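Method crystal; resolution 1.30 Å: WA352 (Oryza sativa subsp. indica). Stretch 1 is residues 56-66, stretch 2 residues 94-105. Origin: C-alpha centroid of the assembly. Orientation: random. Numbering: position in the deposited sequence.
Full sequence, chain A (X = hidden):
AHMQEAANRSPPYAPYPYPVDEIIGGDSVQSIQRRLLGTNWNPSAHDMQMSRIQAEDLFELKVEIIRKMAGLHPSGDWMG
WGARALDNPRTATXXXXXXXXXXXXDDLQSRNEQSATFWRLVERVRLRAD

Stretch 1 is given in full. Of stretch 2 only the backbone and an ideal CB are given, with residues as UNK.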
ATOM      1  N   GLU A  56      -6.078   5.603   6.375  1.00 12.33           N
ATOM      2  CA  GLU A  56      -6.670   6.259   5.218  1.00 14.63           C
ATOM      3  C   GLU A  56      -5.587   6.877   4.347  1.00 14.55           C
ATOM      4  O   GLU A  56      -5.636   6.777   3.113  1.00 14.51           O
ATOM      5  CB  GLU A  56      -7.655   7.333   5.685  1.00 16.99           C
ATOM      6  CG  GLU A  56      -8.981   6.801   6.201  1.00 19.49           C
ATOM      7  CD  GLU A  56      -9.861   7.900   6.757  1.00 38.09           C
ATOM      8  OE1 GLU A  56      -9.382   9.050   6.841  1.00 47.82           O
ATOM      9  OE2 GLU A  56     -11.024   7.618   7.117  1.00 42.05           O
ATOM     10  N   ASP A  57      -4.585   7.504   4.972  1.00 14.64           N
ATOM     11  CA  ASP A  57      -3.528   8.144   4.195  1.00 13.88           C
ATOM     12  C   ASP A  57      -2.686   7.110   3.464  1.00 13.30           C
ATOM     13  O   ASP A  57      -2.348   7.289   2.283  1.00 15.58           O
ATOM     14  CB  ASP A  57      -2.634   8.986   5.107  1.00 19.23           C
ATOM     15  CG  ASP A  57      -3.297  10.274   5.570  1.00 32.00           C
ATOM     16  OD1 ASP A  57      -4.395  10.607   5.076  1.00 35.60           O
ATOM     17  OD2 ASP A  57      -2.700  10.965   6.428  1.00 36.72           O
ATOM     18  N   LEU A  58      -2.346   6.015   4.145  1.00 13.25           N
ATOM     19  CA  LEU A  58      -1.561   4.964   3.511  1.00 12.55           C
ATOM     20  C   LEU A  58      -2.331   4.341   2.354  1.00 13.60           C
ATOM     21  O   LEU A  58      -1.782   4.135   1.265  1.00 13.64           O
ATOM     22  CB  LEU A  58      -1.173   3.897   4.535  1.00 13.95           C
ATOM     23  CG  LEU A  58      -0.123   4.270   5.578  1.00 13.58           C
ATOM     24  CD1 LEU A  58      -0.072   3.176   6.637  1.00 16.77           C
ATOM     25  CD2 LEU A  58       1.243   4.484   4.948  1.00 19.00           C
ATOM     26  N   PHE A  59      -3.616   4.044   2.569  1.00 12.52           N
ATOM     27  CA  PHE A  59      -4.388   3.337   1.551  1.00 12.77           C
ATOM     28  C   PHE A  59      -4.507   4.163   0.279  1.00 12.69           C
ATOM     29  O   PHE A  59      -4.329   3.647  -0.830  1.00 13.13           O
ATOM     30  CB  PHE A  59      -5.775   2.993   2.081  1.00 14.02           C
ATOM     31  CG  PHE A  59      -6.595   2.145   1.140  1.00 12.93           C
ATOM     32  CD1 PHE A  59      -6.215   0.848   0.849  1.00 15.18           C
ATOM     33  CD2 PHE A  59      -7.754   2.638   0.570  1.00 14.96           C
ATOM     34  CE1 PHE A  59      -6.967   0.058  -0.018  1.00 15.26           C
ATOM     35  CE2 PHE A  59      -8.514   1.852  -0.291  1.00 15.31           C
ATOM     36  CZ  PHE A  59      -8.122   0.562  -0.567  1.00 15.81           C
ATOM     37  N   GLU A  60      -4.809   5.456   0.417  1.00 14.17           N
ATOM     38  CA  GLU A  60      -4.965   6.296  -0.764  1.00 16.68           C
ATOM     39  C   GLU A  60      -3.687   6.308  -1.592  1.00 15.06           C
ATOM     40  O   GLU A  60      -3.735   6.228  -2.827  1.00 16.32           O
ATOM     41  CB  GLU A  60      -5.358   7.714  -0.348  1.00 19.29           C
ATOM     42  CG  GLU A  60      -5.501   8.673  -1.522  1.00 29.69           C
ATOM     43  CD  GLU A  60      -6.420   9.838  -1.213  1.00 43.73           C
ATOM     44  OE1 GLU A  60      -6.494  10.238  -0.032  1.00 44.21           O
ATOM     45  OE2 GLU A  60      -7.067  10.354  -2.153  1.00 48.25           O
ATOM     46  N   LEU A  61      -2.532   6.387  -0.933  1.00 13.97           N
ATOM     47  CA  LEU A  61      -1.263   6.372  -1.655  1.00 16.21           C
ATOM     48  C   LEU A  61      -0.986   5.009  -2.278  1.00 16.42           C
ATOM     49  O   LEU A  61      -0.529   4.918  -3.427  1.00 14.66           O
ATOM     50  CB  LEU A  61      -0.123   6.748  -0.713  1.00 23.47           C
ATOM     51  CG  LEU A  61       0.384   8.181  -0.774  1.00 32.20           C
ATOM     52  CD1 LEU A  61       1.498   8.330   0.198  1.00 40.67           C
ATOM     53  CD2 LEU A  61       0.857   8.520  -2.162  1.00 29.72           C
ATOM     54  N   LYS A  62      -1.223   3.933  -1.525  1.00 13.69           N
ATOM     55  CA  LYS A  62      -1.017   2.601  -2.078  1.00 12.97           C
ATOM     56  C   LYS A  62      -1.851   2.398  -3.331  1.00 13.19           C
ATOM     57  O   LYS A  62      -1.370   1.827  -4.315  1.00 12.98           O
ATOM     58  CB  LYS A  62      -1.406   1.541  -1.063  1.00 15.01           C
ATOM     59  CG  LYS A  62      -0.455   1.370   0.078  1.00 17.93           C
ATOM     60  CD  LYS A  62      -0.866   0.120   0.838  1.00 25.13           C
ATOM     61  CE  LYS A  62      -0.172   0.045   2.155  1.00 31.64           C
ATOM     62  NZ  LYS A  62      -0.437  -1.271   2.784  1.00 24.16           N
ATOM     63  N   VAL A  63      -3.099   2.860  -3.317  1.00 12.13           N
ATOM     64  CA  VAL A  63      -3.964   2.687  -4.480  1.00 13.59           C
ATOM     65  C   VAL A  63      -3.395   3.419  -5.687  1.00 13.18           C
ATOM     66  O   VAL A  63      -3.397   2.890  -6.801  1.00 13.44           O
ATOM     67  CB  VAL A  63      -5.410   3.102  -4.160  1.00 14.29           C
ATOM     68  CG1 VAL A  63      -6.265   3.114  -5.421  1.00 17.39           C
ATOM     69  CG2 VAL A  63      -6.007   2.155  -3.135  1.00 16.82           C
ATOM     70  N   GLU A  64      -2.863   4.625  -5.482  1.00 13.02           N
ATOM     71  CA  GLU A  64      -2.275   5.339  -6.607  1.00 14.74           C
ATOM     72  C   GLU A  64      -1.091   4.573  -7.184  1.00 13.26           C
ATOM     73  O   GLU A  64      -0.939   4.477  -8.409  1.00 13.63           O
ATOM     74  CB  GLU A  64      -1.868   6.750  -6.193  1.00 17.65           C
ATOM     75  CG  GLU A  64      -3.061   7.664  -5.920  1.00 23.80           C
ATOM     76  CD  GLU A  64      -4.109   7.592  -7.025  1.00 47.75           C
ATOM     77  OE1 GLU A  64      -3.724   7.718  -8.209  1.00 57.44           O
ATOM     78  OE2 GLU A  64      -5.301   7.389  -6.703  1.00 52.74           O
ATOM     79  N   ILE A  65      -0.250   4.010  -6.323  1.00 11.75           N
ATOM     80  CA  ILE A  65       0.895   3.233  -6.792  1.00 11.97           C
ATOM     81  C   ILE A  65       0.432   1.971  -7.510  1.00 12.98           C
ATOM     82  O   ILE A  65       0.944   1.620  -8.580  1.00 12.38           O
ATOM     83  CB  ILE A  65       1.835   2.899  -5.620  1.00 11.73           C
ATOM     84  CG1 ILE A  65       2.504   4.156  -5.080  1.00 12.75           C
ATOM     85  CG2 ILE A  65       2.882   1.872  -6.028  1.00 13.43           C
ATOM     86  CD1 ILE A  65       3.146   3.955  -3.712  1.00 15.20           C
ATOM     87  N   ILE A  66      -0.535   1.266  -6.917  1.00 11.77           N
ATOM     88  CA  ILE A  66      -1.025   0.013  -7.478  1.00 12.13           C
ATOM     89  C   ILE A  66      -1.638   0.241  -8.853  1.00 13.21           C
ATOM     90  O   ILE A  66      -1.384  -0.522  -9.792  1.00 13.20           O
ATOM     91  CB  ILE A  66      -2.012  -0.643  -6.496  1.00 13.50           C
ATOM     92  CG1 ILE A  66      -1.256  -1.176  -5.277  1.00 14.91           C
ATOM     93  CG2 ILE A  66      -2.817  -1.741  -7.169  1.00 15.39           C
ATOM     94  CD1 ILE A  66      -2.173  -1.480  -4.086  1.00 17.02           C
ATOM     95  N   UNK A  94       5.035  -3.671   9.505  1.00 17.14           N
ATOM     96  CA  UNK A  94       5.094  -4.184   8.152  1.00 17.38           C
ATOM     97  C   UNK A  94       4.570  -3.229   7.098  1.00 15.47           C
ATOM     98  O   UNK A  94       4.736  -3.498   5.900  1.00 17.29           O
ATOM     99  CB  UNK A  94       4.310  -5.496   8.074  1.00 17.38           C
ATOM    100  N   UNK A  95       3.942  -2.127   7.502  1.00 15.43           N
ATOM    101  CA  UNK A  95       3.539  -1.101   6.561  1.00 16.37           C
ATOM    102  C   UNK A  95       4.734  -0.236   6.185  1.00 16.68           C
ATOM    103  O   UNK A  95       5.645  -0.007   6.986  1.00 17.69           O
ATOM    104  CB  UNK A  95       2.416  -0.243   7.147  1.00 16.37           C
ATOM    105  N   UNK A  96       4.722   0.250   4.952  1.00 16.99           N
ATOM    106  CA  UNK A  96       5.752   1.168   4.500  1.00 17.75           C
ATOM    107  C   UNK A  96       5.540   2.544   5.122  1.00 17.13           C
ATOM    108  O   UNK A  96       4.422   2.931   5.474  1.00 16.75           O
ATOM    109  CB  UNK A  96       5.757   1.263   2.973  1.00 17.75           C
ATOM    110  N   UNK A  97       6.640   3.274   5.278  1.00 16.55           N
ATOM    111  CA  UNK A  97       6.594   4.648   5.758  1.00 20.21           C
ATOM    112  C   UNK A  97       5.896   5.546   4.735  1.00 17.01           C
ATOM    113  O   UNK A  97       6.089   5.405   3.527  1.00 16.18           O
ATOM    114  CB  UNK A  97       8.006   5.162   6.047  1.00 20.21           C
ATOM    115  N   UNK A  98       5.078   6.482   5.229  1.00 16.35           N
ATOM    116  CA  UNK A  98       4.279   7.322   4.339  1.00 17.47           C
ATOM    117  C   UNK A  98       5.157   8.108   3.368  1.00 15.28           C
ATOM    118  O   UNK A  98       4.884   8.155   2.162  1.00 15.97           O
ATOM    119  CB  UNK A  98       3.415   8.285   5.157  1.00 17.47           C
ATOM    120  N   UNK A  99       6.232   8.720   3.873  1.00 15.61           N
ATOM    121  CA  UNK A  99       7.100   9.505   2.999  1.00 16.38           C
ATOM    122  C   UNK A  99       7.772   8.627   1.953  1.00 15.74           C
ATOM    123  O   UNK A  99       7.985   9.064   0.816  1.00 15.69           O
ATOM    124  CB  UNK A  99       8.159  10.241   3.822  1.00 16.38           C
ATOM    125  N   UNK A 100       8.119   7.389   2.315  1.00 14.79           N
ATOM    126  CA  UNK A 100       8.721   6.482   1.336  1.00 15.02           C
ATOM    127  C   UNK A 100       7.740   6.146   0.218  1.00 14.83           C
ATOM    128  O   UNK A 100       8.125   6.073  -0.955  1.00 14.27           O
ATOM    129  CB  UNK A 100       9.194   5.198   2.020  1.00 15.02           C
ATOM    130  N   UNK A 101       6.468   5.927   0.562  1.00 13.74           N
ATOM    131  CA  UNK A 101       5.464   5.696  -0.468  1.00 13.78           C
ATOM    132  C   UNK A 101       5.346   6.901  -1.393  1.00 14.50           C
ATOM    133  O   UNK A 101       5.231   6.744  -2.614  1.00 14.05           O
ATOM    134  CB  UNK A 101       4.108   5.383   0.169  1.00 13.78           C
ATOM    135  N   UNK A 102       5.388   8.116  -0.831  1.00 13.85           N
ATOM    136  CA  UNK A 102       5.388   9.300  -1.689  1.00 13.26           C
ATOM    137  C   UNK A 102       6.602   9.324  -2.608  1.00 12.95           C
ATOM    138  O   UNK A 102       6.486   9.656  -3.795  1.00 15.11           O
ATOM    139  CB  UNK A 102       5.354  10.571  -0.839  1.00 13.26           C
ATOM    140  N   UNK A 103       7.776   8.959  -2.085  1.00 13.99           N
ATOM    141  CA  UNK A 103       8.975   8.915  -2.921  1.00 14.82           C
ATOM    142  C   UNK A 103       8.820   7.901  -4.049  1.00 14.88           C
ATOM    143  O   UNK A 103       9.199   8.170  -5.196  1.00 15.92           O
ATOM    144  CB  UNK A 103      10.203   8.575  -2.075  1.00 14.82           C
ATOM    145  N   UNK A 104       8.252   6.732  -3.740  1.00 13.46           N
ATOM    146  CA  UNK A 104       8.047   5.704  -4.758  1.00 13.69           C
ATOM    147  C   UNK A 104       7.077   6.179  -5.834  1.00 15.47           C
ATOM    148  O   UNK A 104       7.329   5.990  -7.035  1.00 14.53           O
ATOM    149  CB  UNK A 104       7.528   4.416  -4.116  1.00 13.69           C
ATOM    150  N   UNK A 105       5.969   6.809  -5.428  1.00 15.22           N
ATOM    151  CA  UNK A 105       5.011   7.313  -6.408  1.00 14.51           C
ATOM    152  C   UNK A 105       5.640   8.390  -7.283  1.00 15.92           C
ATOM    153  O   UNK A 105       5.446   8.400  -8.509  1.00 16.85           O
ATOM    154  CB  UNK A 105       3.769   7.865  -5.706  1.00 14.51           C
TER

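The helix of residues 56-66 runs nearly parallel to helix 98-105, with 22° between their directions and a closest axial approach of 9.9 Å, so positions facing stretch 1 should recur every three or four residues.

Position 94 has phi/psi of 87/-10, and its ideal CB meets nothing of stretch 1 within 5.5 Å. Positive phi favours glycine, and the residue is Gly 94.

Position 95 is extended, and its CA-to-CB bond points toward stretch 1. The ideal CB lies 4.3 Å from Leu 58 CD1 and 5.3 Å from Lys 62 NZ, so the site offers an aliphatic surface beside a positive charge. An acidic side chain, or a neutral acceptor such as glutamine, would suit. Glu 95 OE2 accepts a hydrogen bond from Lys 62 NZ at 2.6 Å within a salt bridge.

At 96 the bond points sideways, and stretch 1 leaves the ideal CB free; many residues would fit. Glu 96 leads its carboxylate away, and its OE1 accepts from the backbone N of position 97 at 2.9 Å. Its own carbonyl O packs 3.6 Å from Leu 58 CD2.

Position 97 points away and directly precedes a helix, where Asp, Ser, Thr or Asn commonly cap the free amides. Asp 97 does so: its OD1 accepts from the backbone N of position 100 at 3.0 Å.

Position 98 points sideways, but its ideal CB is 4.4 Å from Leu 58 CD2 and 5.3 Å from Leu 61 CD1, which invites a branched or long apolar chain. Leu 98, with chi1 t, swings CD1 to 3.6 Å from Leu 61 CD1 and 3.9 Å from Leu 58 CD2.

Positions 99 and 100 meet only open space on this side, and stretch 1 does not restrict the choice. Ala 99 points away; the Arg 100 side chain reaches for position 103.

Position 101 points toward stretch 1, its ideal CB 3.9 Å from Leu 61 CD1 and 4.2 Å from Ile 65 CD1. A medium-sized aliphatic residue is expected. Leu 101 is a knob among Leu 58, Leu 61, Lys 62 and Ile 65, with its CD1 3.7 Å from Leu 58 CD2 and its CD2 3.9 Å from Ile 65 CD1.

At 102 the bond points away, yet Leu 61 CD1 lies 4.6 Å from the ideal CB, so a flat or flexible chain could fold back over it. His 102 does, laying a ring face against Leu 61 CD1, which sits 3.3 Å from the ring centroid in a CH-pi contact.

Position 103 is out of reach of stretch 1, which sets no preference there. Gln 103 OE1 accepts from Arg 100 NE at 3.0 Å.

Position 104 points toward stretch 1, its ideal CB 4.4 Å from Ile 65 CD1, favouring an apolar chain. Met 104 touches it through CB.

The CA-to-CB bond at 105 points toward stretch 1, its ideal CB 4.0 Å from Ile 65 CG1 and 4.6 Å from Leu 61 CD2, again calling for an aliphatic residue. Leu 105 places CD2 3.8 Å from Leu 61 CD2, completing the hole around Leu 61.

Stretch 2, residues 94-105: GEEDLARLHQML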
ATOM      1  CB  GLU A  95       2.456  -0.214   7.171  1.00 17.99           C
ATOM      2  CG  GLU A  95       1.100  -0.883   7.334  1.00 21.71           C
ATOM      3  CD  GLU A  95       0.442  -1.212   5.999  1.00 28.98           C
ATOM      4  OE1 GLU A  95      -0.205  -2.278   5.893  1.00 35.84           O
ATOM      5  OE2 GLU A  95       0.577  -0.410   5.057  1.00 32.38           O
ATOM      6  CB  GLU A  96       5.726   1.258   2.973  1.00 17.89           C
ATOM      7  CG  GLU A  96       6.875   2.027   2.341  1.00 15.48           C
ATOM      8  CD  GLU A  96       8.237   1.496   2.750  1.00 24.62           C
ATOM      9  OE1 GLU A  96       8.725   1.886   3.834  1.00 21.29           O
ATOM     10  OE2 GLU A  96       8.830   0.700   1.982  1.00 22.35           O
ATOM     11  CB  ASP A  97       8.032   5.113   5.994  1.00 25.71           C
ATOM     12  CG  ASP A  97       8.147   6.603   6.206  1.00 48.67           C
ATOM     13  OD1 ASP A  97       8.536   7.308   5.246  1.00 54.11           O
ATOM     14  OD2 ASP A  97       7.871   7.065   7.337  1.00 53.07           O
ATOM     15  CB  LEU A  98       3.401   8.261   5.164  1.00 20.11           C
ATOM     16  CG  LEU A  98       2.386   9.104   4.393  1.00 24.06           C
ATOM     17  CD1 LEU A  98       1.265   8.260   3.812  1.00 29.98           C
ATOM     18  CD2 LEU A  98       1.836  10.208   5.289  1.00 31.05           C
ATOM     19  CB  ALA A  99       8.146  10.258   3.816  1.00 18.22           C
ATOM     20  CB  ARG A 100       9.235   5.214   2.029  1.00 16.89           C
ATOM     21  CG  ARG A 100       9.527   4.016   1.102  1.00 20.39           C
ATOM     22  CD  ARG A 100      10.579   4.309   0.032  1.00 35.22           C
ATOM     23  NE  ARG A 100      11.610   5.220   0.488  1.00 45.59           N
ATOM     24  CZ  ARG A 100      12.676   4.867   1.202  1.00 56.77           C
ATOM     25  NH1 ARG A 100      12.847   3.607   1.593  1.00 58.82           N
ATOM     26  NH2 ARG A 100      13.567   5.791   1.571  1.00 62.00           N
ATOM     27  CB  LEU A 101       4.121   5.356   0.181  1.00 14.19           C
ATOM     28  CG  LEU A 101       3.983   3.997   0.872  1.00 13.89           C
ATOM     29  CD1 LEU A 101       2.635   3.917   1.566  1.00 18.03           C
ATOM     30  CD2 LEU A 101       4.153   2.848  -0.121  1.00 16.82           C
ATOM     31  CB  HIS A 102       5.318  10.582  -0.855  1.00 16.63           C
ATOM     32  CG  HIS A 102       3.928  10.960  -0.439  1.00 15.96           C
ATOM     33  ND1 HIS A 102       3.077  11.679  -1.253  1.00 23.33           N
ATOM     34  CD2 HIS A 102       3.246  10.732   0.707  1.00 20.34           C
ATOM     35  CE1 HIS A 102       1.926  11.864  -0.629  1.00 23.17           C
ATOM     36  NE2 HIS A 102       2.000  11.292   0.557  1.00 18.84           N
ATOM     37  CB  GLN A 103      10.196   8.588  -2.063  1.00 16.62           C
ATOM     38  CG  GLN A 103      11.500   8.507  -2.847  1.00 17.92           C
ATOM     39  CD  GLN A 103      12.684   8.124  -1.978  1.00 29.48           C
ATOM     40  OE1 GLN A 103      12.519   7.699  -0.832  1.00 36.66           O
ATOM     41  NE2 GLN A 103      13.886   8.265  -2.522  1.00 34.54           N
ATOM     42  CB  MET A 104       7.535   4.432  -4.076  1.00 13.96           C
ATOM     43  CG  MET A 104       8.580   3.800  -3.161  1.00 14.36           C
ATOM     44  SD  MET A 104       7.943   2.588  -2.004  1.00 19.31           S
ATOM     45  CE  MET A 104       7.212   1.427  -3.136  1.00 20.64           C
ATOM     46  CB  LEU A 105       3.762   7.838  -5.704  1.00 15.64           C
ATOM     47  CG  LEU A 105       2.685   8.359  -6.659  1.00 16.96           C
ATOM     48  CD1 LEU A 105       2.218   7.253  -7.583  1.00 20.34           C
ATOM     49  CD2 LEU A 105       1.516   8.963  -5.899  1.00 23.66           C
TER
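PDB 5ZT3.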